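Local coordinates for piwi domain-containing protein (Vanderwaltozyma polyspora, PDB 5THE) that probably binds guide and target RNA as a budding-yeast Argonaute, of which this chain forms the C-terminal lobe with its RNase H-like Piwi domain, at residues I313-V316 against G317-M320. Sequence-based numbering, arbitrary orientation.
Sequences ITNV and GSLM
Asn315 O meets Ser318 N where a type I beta turn, Ile313 to Val316, runs straight into a 3-10 segment that leads to helix 320-329 of the RNase H-like Piwi domain. The chain winds on through i to i+3 backbone bonds, with one gap. The turn itself is closed by Val316 N to Ile313 O (3.2 Å); Gly317 N departs from the series and is hydrogen-bonded instead to Ser361 OG of helix 351-373. Next come Ser318 N to Asn315 O (3.0 Å) and Leu319 N to Val316 O (2.9 Å), both bent, and then Met320 N to Gly317 O. Asn315 O takes a second, shorter bond from the same serine: Ser318 OG donates to it at 2.7 Å, meeting the oxygen almost head-on at a C=O...OG angle of 162°. Ser318 places the hydroxyl there by setting OG between its backbone N and carbonyl carbon (chi1 73°), so main chain and side chain of one serine grip the same oxygen. The Asn315 amide swings toward this serine and packs against its CB, with ND2 3.5 Å away, a contact without a hydrogen bond. The bond to CB of Val316 points away from 317-320, and the side chain packs on Tyr341 of strand 339-344 and on Ser361 and Ile362 of helix 351-373. Met320 reaches inward onto Leu267 and Leu269 of strand 264-274, Ile339 of strand 339-344 and Val366 of helix 351-373. Ile313, also buried, lies on the same two strands, whereas Thr314 and Asn315 are exposed. The nearest atom is about 21 Å from the bound nucleic acid. Leu319 lays its CB 3.3 Å from Val316 O, beside the oxygen that receives its own N-H.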
loop_
_atom_site.group_PDB
_atom_site.type_symbol
_atom_site.label_atom_id
_atom_site.label_comp_id
_atom_site.label_asym_id
_atom_site.label_seq_id
_atom_site.Cartn_x
_atom_site.Cartn_y
_atom_site.Cartn_z
ATOM N N ILE A 313 -7.098 -16.809 -5.600
ATOM C CA ILE A 313 -7.895 -15.830 -6.332
ATOM C C ILE A 313 -8.184 -16.385 -7.719
ATOM O O ILE A 313 -7.437 -16.120 -8.671
ATOM C CB ILE A 313 -7.191 -14.463 -6.452
ATOM C CG1 ILE A 313 -6.534 -14.047 -5.136
ATOM C CG2 ILE A 313 -8.182 -13.431 -6.896
ATOM C CD1 ILE A 313 -5.556 -12.838 -5.277
ATOM N N THR A 314 -9.286 -17.130 -7.835
ATOM C CA THR A 314 -9.573 -17.890 -9.049
ATOM C C THR A 314 -9.630 -17.004 -10.281
ATOM O O THR A 314 -9.139 -17.380 -11.351
ATOM C CB THR A 314 -10.897 -18.638 -8.902
ATOM O OG1 THR A 314 -10.860 -19.429 -7.715
ATOM C CG2 THR A 314 -11.123 -19.545 -10.103
ATOM N N ASN A 315 -10.252 -15.843 -10.166
ATOM C CA ASN A 315 -10.452 -14.972 -11.310
ATOM C C ASN A 315 -9.661 -13.678 -11.150
ATOM O O ASN A 315 -10.138 -12.595 -11.493
ATOM C CB ASN A 315 -11.941 -14.701 -11.521
ATOM C CG ASN A 315 -12.280 -14.368 -12.972
ATOM O OD1 ASN A 315 -11.447 -14.523 -13.877
ATOM N ND2 ASN A 315 -13.511 -13.905 -13.199
ATOM N N VAL A 316 -8.426 -13.787 -10.638
ATOM C CA VAL A 316 -7.580 -12.605 -10.475
ATOM C C VAL A 316 -7.407 -11.901 -11.817
ATOM O O VAL A 316 -7.402 -10.666 -11.894
ATOM C CB VAL A 316 -6.229 -12.988 -9.828
ATOM C CG1 VAL A 316 -5.359 -13.874 -10.760
ATOM C CG2 VAL A 316 -5.455 -11.738 -9.412
ATOM N N GLY A 317 -7.337 -12.680 -12.900
ATOM C CA GLY A 317 -7.135 -12.102 -14.209
ATOM C C GLY A 317 -8.236 -11.147 -14.615
ATOM O O GLY A 317 -7.996 -10.215 -15.385
ATOM N N SER A 318 -9.454 -11.354 -14.107
ATOM C CA SER A 318 -10.530 -10.430 -14.442
ATOM C C SER A 318 -10.208 -9.012 -13.976
ATOM O O SER A 318 -10.563 -8.039 -14.654
ATOM C CB SER A 318 -11.844 -10.920 -13.840
ATOM O OG SER A 318 -11.865 -10.722 -12.440
ATOM N N LEU A 319 -9.508 -8.877 -12.844
ATOM C CA LEU A 319 -9.061 -7.587 -12.318
ATOM C C LEU A 319 -7.924 -6.971 -13.125
ATOM O O LEU A 319 -7.523 -5.835 -12.834
ATOM C CB LEU A 319 -8.626 -7.748 -10.859
ATOM C CG LEU A 319 -9.652 -8.396 -9.930
ATOM C CD1 LEU A 319 -9.153 -8.430 -8.501
ATOM C CD2 LEU A 319 -10.961 -7.646 -10.016
ATOM N N MET A 320 -7.394 -7.673 -14.128
ATOM C CA MET A 320 -6.289 -7.123 -14.896
ATOM C C MET A 320 -6.732 -6.026 -15.850
ATOM O O MET A 320 -5.909 -5.183 -16.207
ATOM C CB MET A 320 -5.579 -8.233 -15.670
ATOM C CG MET A 320 -4.693 -9.110 -14.804
ATOM S SD MET A 320 -3.240 -8.224 -14.163
ATOM C CE MET A 320 -2.442 -7.609 -15.658
#